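Shikimate dehydrogenase-like protein HI_0607 (Haemophilus influenzae, PDB 1NPY) catalyses the NADP(+)-dependent oxidation of shikimate to 3-dehydroshikimate in vitro, though so weakly that shikimate may not be its biological substrate. Local coordinates at residues 69-74 / 83-88; 174-179 / 200-205; 6-11 / 34-39; 130-135 / 160-165. All coordinates share one frame; numbering follows the deposited sequence.

Interaction 1: residues 69-74 / 83-88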
loop_
_atom_site.group_PDB
_atom_site.type_symbol
_atom_site.label_atom_id
_atom_site.label_comp_id
_atom_site.label_asym_id
_atom_site.label_seq_id
_atom_site.Cartn_x
_atom_site.Cartn_y
_atom_site.Cartn_z
ATOM N N THR A 69 12.397 -6.033 9.751
ATOM C CA THR A 69 13.116 -7.142 10.389
ATOM C C THR A 69 13.241 -8.409 9.554
ATOM O O THR A 69 14.137 -9.205 9.821
ATOM C CB THR A 69 12.580 -7.495 11.796
ATOM O OG1 THR A 69 11.205 -7.901 11.738
ATOM C CG2 THR A 69 12.620 -6.278 12.733
ATOM N N CYS A 70 12.371 -8.619 8.558
ATOM C CA CYS A 70 12.544 -9.746 7.664
ATOM C C CYS A 70 13.754 -9.607 6.728
ATOM O O CYS A 70 14.215 -10.594 6.167
ATOM C CB CYS A 70 11.290 -9.963 6.798
ATOM S SG CYS A 70 10.948 -8.728 5.527
ATOM N N MET A 71 14.241 -8.399 6.503
ATOM C CA MET A 71 15.118 -8.137 5.373
ATOM C C MET A 71 16.476 -8.850 5.441
ATOM O O MET A 71 16.957 -9.309 4.408
ATOM C CB MET A 71 15.275 -6.630 5.177
ATOM C CG MET A 71 13.954 -5.964 4.803
ATOM S SD MET A 71 14.020 -4.202 4.468
ATOM C CE MET A 71 15.083 -4.096 3.136
ATOM N N PRO A 72 17.089 -8.961 6.615
ATOM C CA PRO A 72 18.365 -9.680 6.746
ATOM C C PRO A 72 18.328 -11.131 6.282
ATOM O O PRO A 72 19.354 -11.753 6.002
ATOM C CB PRO A 72 18.647 -9.588 8.244
ATOM C CG PRO A 72 18.026 -8.326 8.666
ATOM C CD PRO A 72 16.708 -8.330 7.888
ATOM N N PHE A 73 17.121 -11.676 6.166
ATOM C CA PHE A 73 16.952 -13.095 5.880
ATOM C C PHE A 73 16.598 -13.385 4.422
ATOM O O PHE A 73 16.350 -14.531 4.061
ATOM C CB PHE A 73 15.930 -13.669 6.867
ATOM C CG PHE A 73 16.327 -13.426 8.290
ATOM C CD1 PHE A 73 17.527 -13.960 8.751
ATOM C CD2 PHE A 73 15.635 -12.521 9.069
ATOM C CE1 PHE A 73 17.988 -13.635 10.008
ATOM C CE2 PHE A 73 16.066 -12.234 10.341
ATOM C CZ PHE A 73 17.256 -12.787 10.796
ATOM N N LEU A 74 16.516 -12.338 3.610
ATOM C CA LEU A 74 16.130 -12.464 2.211
ATOM C C LEU A 74 17.363 -12.419 1.329
ATOM O O LEU A 74 18.427 -11.909 1.693
ATOM C CB LEU A 74 15.168 -11.354 1.802
ATOM C CG LEU A 74 14.012 -11.232 2.806
ATOM C CD1 LEU A 74 13.135 -10.072 2.414
ATOM C CD2 LEU A 74 13.250 -12.522 2.862
ATOM N N ALA A 83 13.447 1.208 -2.536
ATOM C CA ALA A 83 13.038 2.598 -2.661
ATOM C C ALA A 83 12.606 3.190 -1.327
ATOM O O ALA A 83 12.752 4.396 -1.110
ATOM C CB ALA A 83 11.934 2.725 -3.679
ATOM N N ILE A 84 12.104 2.327 -0.443
ATOM C CA ILE A 84 11.655 2.718 0.882
ATOM C C ILE A 84 12.209 1.863 2.021
ATOM O O ILE A 84 11.776 2.023 3.165
ATOM C CB ILE A 84 10.120 2.757 0.923
ATOM C CG1 ILE A 84 9.552 1.397 0.525
ATOM C CG2 ILE A 84 9.556 3.823 -0.016
ATOM C CD1 ILE A 84 8.026 1.271 0.663
ATOM N N GLU A 85 13.188 1.020 1.713
ATOM C CA GLU A 85 13.831 0.110 2.658
ATOM C C GLU A 85 12.824 -0.618 3.543
ATOM O O GLU A 85 12.898 -0.642 4.768
ATOM C CB GLU A 85 14.958 0.803 3.436
ATOM C CG GLU A 85 16.080 1.294 2.523
ATOM C CD GLU A 85 16.818 0.256 1.672
ATOM O OE1 GLU A 85 17.515 0.699 0.722
ATOM O OE2 GLU A 85 16.759 -0.985 1.873
ATOM N N SER A 86 11.830 -1.218 2.896
ATOM C CA SER A 86 10.758 -1.917 3.598
ATOM C C SER A 86 10.177 -2.946 2.635
ATOM O O SER A 86 9.910 -2.589 1.491
ATOM C CB SER A 86 9.633 -0.938 3.951
ATOM O OG SER A 86 8.681 -1.503 4.833
ATOM N N VAL A 87 9.909 -4.161 3.100
ATOM C CA VAL A 87 9.416 -5.274 2.298
ATOM C C VAL A 87 8.000 -5.644 2.711
ATOM O O VAL A 87 7.730 -5.796 3.913
ATOM C CB VAL A 87 10.319 -6.506 2.500
ATOM C CG1 VAL A 87 9.754 -7.758 1.845
ATOM C CG2 VAL A 87 11.689 -6.225 1.894
ATOM N N ASN A 88 7.100 -5.819 1.749
ATOM C CA ASN A 88 5.767 -6.340 2.054
ATOM C C ASN A 88 5.440 -7.616 1.275
ATOM O O ASN A 88 4.365 -8.191 1.394
ATOM C CB ASN A 88 4.692 -5.271 1.889
ATOM C CG ASN A 88 4.158 -5.206 0.469
ATOM O OD1 ASN A 88 4.925 -5.490 -0.453
ATOM N ND2 ASN A 88 2.869 -4.865 0.288
#

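Interaction 2: residues 174-179 / 200-205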
loop_
_atom_site.group_PDB
_atom_site.type_symbol
_atom_site.label_atom_id
_atom_site.label_comp_id
_atom_site.label_asym_id
_atom_site.label_seq_id
_atom_site.Cartn_x
_atom_site.Cartn_y
_atom_site.Cartn_z
ATOM N N GLN A 174 -0.398 28.116 1.588
ATOM C CA GLN A 174 -0.020 27.040 0.689
ATOM C C GLN A 174 -1.187 26.810 -0.253
ATOM O O GLN A 174 -2.349 26.919 0.148
ATOM C CB GLN A 174 0.271 25.755 1.469
ATOM C CG GLN A 174 1.381 25.871 2.503
ATOM C CD GLN A 174 2.735 26.122 1.879
ATOM O OE1 GLN A 174 2.980 25.730 0.738
ATOM N NE2 GLN A 174 3.619 26.772 2.624
ATOM N N GLN A 175 -0.849 26.527 -1.505
ATOM C CA GLN A 175 -1.799 25.995 -2.475
ATOM C C GLN A 175 -1.217 24.678 -2.982
ATOM O O GLN A 175 -0.014 24.448 -2.896
ATOM C CB GLN A 175 -2.047 26.989 -3.617
ATOM C CG GLN A 175 -1.165 26.859 -4.854
ATOM C CD GLN A 175 -1.938 26.360 -6.062
ATOM O OE1 GLN A 175 -2.768 27.093 -6.608
ATOM N NE2 GLN A 175 -1.700 25.113 -6.464
ATOM N N ALA A 176 -2.088 23.814 -3.488
ATOM C CA ALA A 176 -1.676 22.523 -4.024
ATOM C C ALA A 176 -2.771 21.936 -4.919
ATOM O O ALA A 176 -3.958 22.191 -4.725
ATOM C CB ALA A 176 -1.340 21.580 -2.892
ATOM N N ASP A 177 -2.358 21.178 -5.930
ATOM C CA ASP A 177 -3.269 20.546 -6.871
ATOM C C ASP A 177 -3.701 19.146 -6.478
ATOM O O ASP A 177 -4.794 18.702 -6.818
ATOM C CB ASP A 177 -2.561 20.479 -8.219
ATOM C CG ASP A 177 -2.104 21.840 -8.652
ATOM O OD1 ASP A 177 -3.000 22.701 -8.747
ATOM O OD2 ASP A 177 -0.912 22.134 -8.868
ATOM N N ILE A 178 -2.803 18.432 -5.807
ATOM C CA ILE A 178 -2.986 17.049 -5.409
ATOM C C ILE A 178 -2.797 16.972 -3.897
ATOM O O ILE A 178 -1.714 17.244 -3.370
ATOM C CB ILE A 178 -2.009 16.109 -6.144
ATOM C CG1 ILE A 178 -2.226 16.177 -7.662
ATOM C CG2 ILE A 178 -2.173 14.680 -5.700
ATOM C CD1 ILE A 178 -1.142 15.469 -8.497
ATOM N N LEU A 179 -3.861 16.581 -3.205
ATOM C CA LEU A 179 -3.830 16.391 -1.762
ATOM C C LEU A 179 -3.862 14.911 -1.416
ATOM O O LEU A 179 -4.746 14.184 -1.865
ATOM C CB LEU A 179 -5.034 17.063 -1.109
ATOM C CG LEU A 179 -5.224 18.507 -1.573
ATOM C CD1 LEU A 179 -6.485 19.034 -0.897
ATOM C CD2 LEU A 179 -4.047 19.380 -1.178
ATOM N N LYS A 200 -11.610 22.318 3.990
ATOM C CA LYS A 200 -12.460 22.505 2.810
ATOM C C LYS A 200 -11.885 23.498 1.807
ATOM O O LYS A 200 -11.861 23.247 0.598
ATOM C CB LYS A 200 -13.873 22.924 3.219
ATOM C CG LYS A 200 -14.635 21.821 3.941
ATOM C CD LYS A 200 -16.110 22.122 4.179
ATOM C CE LYS A 200 -16.280 23.086 5.329
ATOM N NZ LYS A 200 -15.944 22.469 6.645
ATOM N N ALA A 201 -11.362 24.617 2.287
ATOM C CA ALA A 201 -10.822 25.643 1.392
ATOM C C ALA A 201 -9.681 25.095 0.547
ATOM O O ALA A 201 -9.469 25.485 -0.603
ATOM C CB ALA A 201 -10.340 26.827 2.206
ATOM N N PHE A 202 -8.907 24.201 1.159
ATOM C CA PHE A 202 -7.822 23.558 0.441
ATOM C C PHE A 202 -8.305 22.588 -0.634
ATOM O O PHE A 202 -7.819 22.584 -1.769
ATOM C CB PHE A 202 -6.967 22.825 1.472
ATOM C CG PHE A 202 -5.527 23.140 1.346
ATOM C CD1 PHE A 202 -5.018 24.300 1.892
ATOM C CD2 PHE A 202 -4.696 22.282 0.648
ATOM C CE1 PHE A 202 -3.674 24.597 1.766
ATOM C CE2 PHE A 202 -3.361 22.581 0.505
ATOM C CZ PHE A 202 -2.849 23.739 1.070
ATOM N N ILE A 203 -9.257 21.745 -0.255
ATOM C CA ILE A 203 -9.877 20.798 -1.181
ATOM C C ILE A 203 -10.526 21.543 -2.341
ATOM O O ILE A 203 -10.411 21.114 -3.479
ATOM C CB ILE A 203 -10.915 19.908 -0.461
ATOM C CG1 ILE A 203 -10.244 19.205 0.726
ATOM C CG2 ILE A 203 -11.583 18.954 -1.446
ATOM C CD1 ILE A 203 -11.156 18.534 1.736
ATOM N N ASP A 204 -11.182 22.665 -2.061
ATOM C CA ASP A 204 -11.844 23.449 -3.108
ATOM C C ASP A 204 -10.859 23.870 -4.196
ATOM O O ASP A 204 -11.233 23.986 -5.366
ATOM C CB ASP A 204 -12.428 24.747 -2.544
ATOM C CG ASP A 204 -13.688 24.568 -1.715
ATOM O OD1 ASP A 204 -14.366 23.530 -1.807
ATOM O OD2 ASP A 204 -14.094 25.483 -0.959
ATOM N N ASN A 205 -9.650 24.205 -3.753
ATOM C CA ASN A 205 -8.602 24.743 -4.617
ATOM C C ASN A 205 -7.733 23.676 -5.277
ATOM O O ASN A 205 -6.871 23.982 -6.110
ATOM C CB ASN A 205 -7.738 25.700 -3.809
ATOM C CG ASN A 205 -8.472 26.975 -3.482
ATOM O OD1 ASN A 205 -8.375 27.493 -2.372
ATOM N ND2 ASN A 205 -9.252 27.459 -4.438
HETATM O O HOH W 1 -5.315 23.296 -2.452
HETATM O O HOH W 2 -5.810 22.293 -8.577
#

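Interaction 3: residues 6-11 / 34-39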
loop_
_atom_site.group_PDB
_atom_site.type_symbol
_atom_site.label_atom_id
_atom_site.label_comp_id
_atom_site.label_asym_id
_atom_site.label_seq_id
_atom_site.Cartn_x
_atom_site.Cartn_y
_atom_site.Cartn_z
ATOM N N THR A 6 -0.053 -28.812 -4.373
ATOM C CA THR A 6 -0.653 -27.498 -4.155
ATOM C C THR A 6 0.412 -26.589 -3.555
ATOM O O THR A 6 1.119 -26.970 -2.615
ATOM C CB THR A 6 -1.800 -27.617 -3.143
ATOM O OG1 THR A 6 -2.812 -28.488 -3.652
ATOM C CG2 THR A 6 -2.507 -26.290 -2.891
ATOM N N GLN A 7 0.526 -25.385 -4.103
ATOM C CA GLN A 7 1.479 -24.423 -3.569
ATOM C C GLN A 7 0.826 -23.595 -2.463
ATOM O O GLN A 7 -0.306 -23.163 -2.622
ATOM C CB GLN A 7 2.031 -23.549 -4.684
ATOM C CG GLN A 7 2.838 -24.434 -5.651
ATOM C CD GLN A 7 2.448 -24.337 -7.122
ATOM O OE1 GLN A 7 3.089 -23.590 -7.868
ATOM N NE2 GLN A 7 1.453 -25.129 -7.557
ATOM N N LEU A 8 1.547 -23.361 -1.371
ATOM C CA LEU A 8 1.055 -22.483 -0.304
ATOM C C LEU A 8 1.631 -21.080 -0.454
ATOM O O LEU A 8 2.847 -20.890 -0.597
ATOM C CB LEU A 8 1.423 -23.040 1.064
ATOM C CG LEU A 8 1.067 -22.182 2.276
ATOM C CD1 LEU A 8 -0.417 -21.947 2.429
ATOM C CD2 LEU A 8 1.647 -22.836 3.524
ATOM N N CYS A 9 0.745 -20.091 -0.455
ATOM C CA CYS A 9 1.139 -18.708 -0.314
ATOM C C CYS A 9 0.528 -18.236 1.005
ATOM O O CYS A 9 -0.419 -18.864 1.520
ATOM C CB CYS A 9 0.674 -17.818 -1.461
ATOM S SG CYS A 9 1.567 -18.198 -2.981
ATOM N N MET A 10 1.131 -17.199 1.554
ATOM C CA MET A 10 0.816 -16.856 2.940
ATOM C C MET A 10 1.118 -15.413 3.301
ATOM O O MET A 10 1.611 -14.633 2.478
ATOM C CB MET A 10 1.633 -17.779 3.845
ATOM C CG MET A 10 3.145 -17.627 3.801
ATOM S SD MET A 10 3.965 -18.677 4.997
ATOM C CE MET A 10 3.885 -17.594 6.406
ATOM N N SER A 11 0.784 -15.051 4.539
ATOM C CA SER A 11 1.198 -13.754 5.058
ATOM C C SER A 11 1.700 -13.945 6.503
ATOM O O SER A 11 1.359 -14.928 7.164
ATOM C CB SER A 11 0.061 -12.746 5.050
ATOM O OG SER A 11 -0.991 -13.084 5.929
ATOM N N ASN A 34 -3.678 -24.361 -8.634
ATOM C CA ASN A 34 -3.469 -25.291 -7.531
ATOM C C ASN A 34 -2.602 -24.682 -6.437
ATOM O O ASN A 34 -1.417 -25.015 -6.277
ATOM C CB ASN A 34 -2.799 -26.572 -8.042
ATOM C CG ASN A 34 -2.811 -27.677 -6.997
ATOM O OD1 ASN A 34 -3.608 -27.640 -6.056
ATOM N ND2 ASN A 34 -1.957 -28.681 -7.182
ATOM N N PHE A 35 -3.239 -23.747 -5.741
ATOM C CA PHE A 35 -2.643 -22.865 -4.740
ATOM C C PHE A 35 -3.676 -22.751 -3.618
ATOM O O PHE A 35 -4.888 -22.816 -3.869
ATOM C CB PHE A 35 -2.436 -21.452 -5.276
ATOM C CG PHE A 35 -1.142 -21.200 -6.016
ATOM C CD1 PHE A 35 -0.892 -21.770 -7.258
ATOM C CD2 PHE A 35 -0.210 -20.305 -5.509
ATOM C CE1 PHE A 35 0.275 -21.505 -7.941
ATOM C CE2 PHE A 35 0.944 -20.026 -6.176
ATOM C CZ PHE A 35 1.201 -20.640 -7.394
ATOM N N ILE A 36 -3.184 -22.559 -2.395
ATOM C CA ILE A 36 -3.959 -22.118 -1.235
ATOM C C ILE A 36 -3.231 -20.997 -0.512
ATOM O O ILE A 36 -2.004 -20.849 -0.615
ATOM C CB ILE A 36 -4.225 -23.253 -0.240
ATOM C CG1 ILE A 36 -2.922 -23.910 0.213
ATOM C CG2 ILE A 36 -5.200 -24.235 -0.828
ATOM C CD1 ILE A 36 -3.038 -24.806 1.456
ATOM N N TYR A 37 -3.992 -20.151 0.179
ATOM C CA TYR A 37 -3.432 -19.032 0.909
ATOM C C TYR A 37 -3.880 -19.100 2.376
ATOM O O TYR A 37 -5.039 -19.425 2.649
ATOM C CB TYR A 37 -3.965 -17.711 0.356
ATOM C CG TYR A 37 -3.207 -16.464 0.772
ATOM C CD1 TYR A 37 -2.256 -15.895 -0.079
ATOM C CD2 TYR A 37 -3.427 -15.828 1.996
ATOM C CE1 TYR A 37 -1.569 -14.747 0.249
ATOM C CE2 TYR A 37 -2.760 -14.658 2.324
ATOM C CZ TYR A 37 -1.847 -14.102 1.435
ATOM O OH TYR A 37 -1.165 -12.939 1.692
ATOM N N LYS A 38 -2.964 -18.825 3.294
ATOM C CA LYS A 38 -3.353 -18.638 4.694
ATOM C C LYS A 38 -2.500 -17.595 5.397
ATOM O O LYS A 38 -1.293 -17.506 5.170
ATOM C CB LYS A 38 -3.251 -19.958 5.457
ATOM C CG LYS A 38 -4.050 -19.944 6.748
ATOM C CD LYS A 38 -3.837 -21.211 7.558
ATOM C CE LYS A 38 -2.860 -20.974 8.699
ATOM N NZ LYS A 38 -3.406 -20.065 9.764
ATOM N N ALA A 39 -3.127 -16.790 6.254
ATOM C CA ALA A 39 -2.410 -15.898 7.148
ATOM C C ALA A 39 -1.850 -16.643 8.357
ATOM O O ALA A 39 -2.499 -17.498 8.974
ATOM C CB ALA A 39 -3.344 -14.783 7.609
#

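Interaction 4: residues 130-135 / 160-165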
loop_
_atom_site.group_PDB
_atom_site.type_symbol
_atom_site.label_atom_id
_atom_site.label_comp_id
_atom_site.label_asym_id
_atom_site.label_seq_id
_atom_site.Cartn_x
_atom_site.Cartn_y
_atom_site.Cartn_z
ATOM N N MET A 130 1.877 4.792 5.211
ATOM C CA MET A 130 2.210 4.675 3.807
ATOM C C MET A 130 2.948 5.904 3.319
ATOM O O MET A 130 3.151 6.013 2.123
ATOM C CB MET A 130 0.871 4.546 3.090
ATOM C CG MET A 130 0.240 3.234 3.375
ATOM S SD MET A 130 0.888 2.271 2.011
ATOM C CE MET A 130 -0.450 2.499 0.979
ATOM N N ALA A 131 3.285 6.852 4.197
ATOM C CA ALA A 131 3.896 8.108 3.755
ATOM C C ALA A 131 5.125 7.886 2.894
ATOM O O ALA A 131 5.282 8.483 1.828
ATOM C CB ALA A 131 4.274 8.969 4.939
ATOM N N LYS A 132 6.021 7.028 3.373
ATOM C CA LYS A 132 7.266 6.836 2.648
ATOM C C LYS A 132 7.017 6.275 1.248
ATOM O O LYS A 132 7.536 6.806 0.271
ATOM C CB LYS A 132 8.204 5.987 3.515
ATOM C CG LYS A 132 9.671 6.135 3.243
ATOM C CD LYS A 132 10.418 5.259 4.264
ATOM C CE LYS A 132 11.904 5.251 4.021
ATOM N NZ LYS A 132 12.511 4.442 5.115
ATOM N N ALA A 133 6.151 5.275 1.120
ATOM C CA ALA A 133 5.774 4.687 -0.163
ATOM C C ALA A 133 5.144 5.724 -1.086
ATOM O O ALA A 133 5.520 5.824 -2.241
ATOM C CB ALA A 133 4.796 3.549 0.029
ATOM N N VAL A 134 4.252 6.552 -0.560
ATOM C CA VAL A 134 3.656 7.635 -1.336
ATOM C C VAL A 134 4.696 8.647 -1.839
ATOM O O VAL A 134 4.746 8.952 -3.040
ATOM C CB VAL A 134 2.534 8.308 -0.507
ATOM C CG1 VAL A 134 2.148 9.616 -1.177
ATOM C CG2 VAL A 134 1.358 7.316 -0.345
ATOM N N VAL A 135 5.522 9.161 -0.932
ATOM C CA VAL A 135 6.512 10.170 -1.268
ATOM C C VAL A 135 7.485 9.629 -2.312
ATOM O O VAL A 135 7.826 10.318 -3.282
ATOM C CB VAL A 135 7.223 10.702 -0.021
ATOM C CG1 VAL A 135 8.365 11.651 -0.391
ATOM C CG2 VAL A 135 6.218 11.413 0.858
ATOM N N ALA A 160 11.234 14.606 3.869
ATOM C CA ALA A 160 11.567 15.662 2.932
ATOM C C ALA A 160 13.037 15.663 2.518
ATOM O O ALA A 160 13.334 15.742 1.326
ATOM C CB ALA A 160 11.164 17.022 3.496
ATOM N N ALA A 161 13.958 15.575 3.479
ATOM C CA ALA A 161 15.390 15.583 3.163
ATOM C C ALA A 161 15.798 14.355 2.366
ATOM O O ALA A 161 16.529 14.449 1.377
ATOM C CB ALA A 161 16.220 15.693 4.439
ATOM N N LEU A 162 15.192 13.218 2.690
ATOM C CA LEU A 162 15.594 11.952 2.077
ATOM C C LEU A 162 15.194 11.932 0.616
ATOM O O LEU A 162 15.931 11.437 -0.243
ATOM C CB LEU A 162 14.973 10.777 2.843
ATOM C CG LEU A 162 15.384 9.353 2.476
ATOM C CD1 LEU A 162 16.812 9.107 2.879
ATOM C CD2 LEU A 162 14.497 8.344 3.174
ATOM N N TYR A 163 13.999 12.446 0.334
ATOM C CA TYR A 163 13.497 12.497 -1.035
ATOM C C TYR A 163 13.640 13.850 -1.737
ATOM O O TYR A 163 13.156 14.004 -2.853
ATOM C CB TYR A 163 12.053 11.976 -1.096
ATOM C CG TYR A 163 11.996 10.524 -0.691
ATOM C CD1 TYR A 163 12.373 9.529 -1.567
ATOM C CD2 TYR A 163 11.653 10.161 0.588
ATOM C CE1 TYR A 163 12.358 8.201 -1.203
ATOM C CE2 TYR A 163 11.638 8.841 0.973
ATOM C CZ TYR A 163 11.988 7.864 0.070
ATOM O OH TYR A 163 11.973 6.546 0.463
ATOM N N GLY A 164 14.371 14.802 -1.165
ATOM C CA GLY A 164 14.591 16.081 -1.821
ATOM C C GLY A 164 13.375 16.970 -1.983
ATOM O O GLY A 164 13.212 17.682 -2.972
ATOM N N TYR A 165 12.497 16.898 -0.993
ATOM C CA TYR A 165 11.290 17.705 -0.949
ATOM C C TYR A 165 11.329 18.679 0.221
ATOM O O TYR A 165 12.350 18.816 0.887
ATOM C CB TYR A 165 10.119 16.733 -0.821
ATOM C CG TYR A 165 9.783 15.974 -2.078
ATOM C CD1 TYR A 165 9.773 16.587 -3.335
ATOM C CD2 TYR A 165 9.396 14.640 -1.994
ATOM C CE1 TYR A 165 9.387 15.879 -4.470
ATOM C CE2 TYR A 165 9.002 13.932 -3.114
ATOM C CZ TYR A 165 9.019 14.541 -4.338
ATOM O OH TYR A 165 8.552 13.809 -5.406
#

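Interaction 1: residues 69-74 / 83-88
Met71 and Val87 bring the two backbones closest, CA to CA 7.1 Å, where the 3-10 turn 71-73 faces the chain that leaves helix 79-82 through a Schellman motif; both pieces belong to the substrate-binding domain. Glu85, at positive phi, is the C-prime residue of that motif, with Glu85 N and Ser86 N bonded back into the last turn of the helix. The chain then runs on extended, and Val87 points its branches at the turn. A beta-branched residue suits this place because its two branches spread over the turn: CG2 meets Met71 CG at 3.7 Å, and Leu74 CD1 comes tip to tip against both methyls, 4.1 Å from each. Cys70 SG, held between its backbone N and carbonyl carbon (chi1 70°), fits against Val87 CB at 3.8 Å. Strand 96-100 adds Ala99, which touches both Leu74 and Val87. Ser86 CB points away from the turn; its OG is hydrogen-bonded to Glu68, and the side chain lies near Lys67, the inferred proton donor/acceptor. Flexible and unbranched, Met71 crosses the Glu85 side chain at about a right angle. Its last bend (chi3 61°) carries the methyl CE to 3.8 Å from Glu85 OE2, while SD lies 3.7 Å from Glu85 O.

Interaction 2: residues 174-179 / 200-205
Phe202 of helix 200-205 lies against the chain entering strand 178-181, a packing of helix on strand within the beta-alpha-beta unit 178-181, 200-205, 208-211 of the Rossmann-type NADP domain. Apolar contacts dominate, and Phe202 carries most of them. Its ring spans from the helix to the chain that leads into the strand, a task for a long, flat side chain. Leu179 CD2 comes to the ring edge, near the ring plane, 3.5 Å from CD2 of Phe202. Gln174 CB also lies at the edge, 3.7 Å from CZ, so its aliphatic part serves as packing while its amide leads away from the helix. Ala176 approaches obliquely, CB to CE2 4.1 Å, its small methyl fitting beside the ring. Whereas CD2 of Leu179 comes closest to the ring edge, CD1 lies mainly over the helix backbone, 3.8 Å from Ile203 CA. Phe221 of helix 220-227 touches both Leu179 and Ile203, and Ile123 of strand 122-125 touches both Ala176 and Phe202, continuing the apolar layer on both elements.

The polar contacts between the segments run through water. One water donates to both Ala176 O and Phe202 O, joining two main-chain carbonyls that cannot bond to each other. A second donates to Asp177 OD1 and Asn205 O, while Asp177 OD2 accepts from Lys121 N, just ahead of strand 122-125. One further close approach is carbonyl to ring: Gln174 O stands oblique to the phenyl group, 3.1 Å from Phe202 CE1.

Interaction 3: residues 6-11 / 34-39
Gln7 and Cys9 exchange main-chain hydrogen bonds with residues 34-38 in a parallel ladder. Gln7 N binds Asn34 O and Gln7 O receives Ile36 N; Cys9 N gives the straightest bond, to Ile36 O (2.9 Å, 174° at the hydrogen), and Cys9 O receives Lys38 N. The last rung, Ser11 N to Lys38 O, stretches to 3.3 Å. Ahead of the ladder, Thr6 OG1 donates to Asn34 OD1 at 2.7 Å, so short polar side chains tie off the strand starts. Helix 19-31 links the strands of this beta-alpha-beta unit; strand 35-40 is outermost in the sheet within this chain. On the helix-facing side, Gln7 CB stands over the face of the Phe35 ring, 3.9 Å from its centroid, a CH-pi contact, while Cys9 SG meets that ring at its edge, 3.7 Å from CE2. The Tyr37 ring, its CG anti to the backbone N (chi1 -165°), lies flat under the backbone with Met10 CA over its centre; His24 stacks on it. On the other side, Leu8 CD1 packs on Ile36 CG1 at 3.9 Å. Main-chain bonds thus fix the register whatever the sequence, while Phe35, Tyr37 and the Cys9 sulfur fill the side facing helix 19-31.

Interaction 4: residues 130-135 / 160-165
Val135 puts one methyl, CG1, between two tyrosines where helix 131-140 passes the end of helix 153-163. Its CG1 is anti to the backbone N (chi1 174°), which aims that branch at the other helix. There CG1 lies at the edge of the Tyr165 ring, near its plane, 3.5 Å from CD2, and approaches the Tyr163 ring obliquely, 3.7 Å from its CD2. A compact branched residue fits such a narrow space between aromatic groups. The chain turns sharply between the two tyrosines. Gly164, at positive phi in a Schellman motif, ends the helix, and Tyr165 N bonds back to Ala160 O at 2.7 Å. The turn lets Tyr165 return toward Val135 and present its edge, with Tyr163 O above one face of its ring, offset toward the rim.

Lys132 is the long partner. Its CG is anti to the backbone N (chi1 -156°) and the chain is extended beyond it, crossing Tyr163 at about a right angle. CG comes 3.6 Å from Tyr163 OH, and further out CE lies 4.1 Å from Leu162 CD2, so the aliphatic length packs while the charged end travels on to a weak hydrogen bond with Ile84 O. Tyr163 OH is hydrogen-bonded to Ala83 O, and Tyr165 OH to Phe143 O.

Met130, just ahead of helix 131-140, belongs by similarity to the NADP(+) site, in keeping with a Rossmann-type glycine-rich turn. Helix 102-113 touches Met130, Ala133 and Val134, while strand 146-149 meets Val135 and Tyr165 through Ile148.

Interaction 3 belongs to the mixed sheet of the substrate-binding domain, and interaction 1 to loops of the same domain; interactions 2 and 4 lie in the parallel-sheet, NADP-binding half. Interactions 2 and 3 stand farthest apart, about 43 Å between centres. Interactions 1 and 4 are the pair that touches, through Ala83 and Tyr163 among others, joining the two halves. Interaction 4 is a surface contact, the others partly buried. Chemistry follows place: strand beside strand in interaction 3 gives direct main-chain bonds, helix on strand in interaction 2 gives apolar packing with bridging waters, and interactions 1 and 4 rest on side-chain packing.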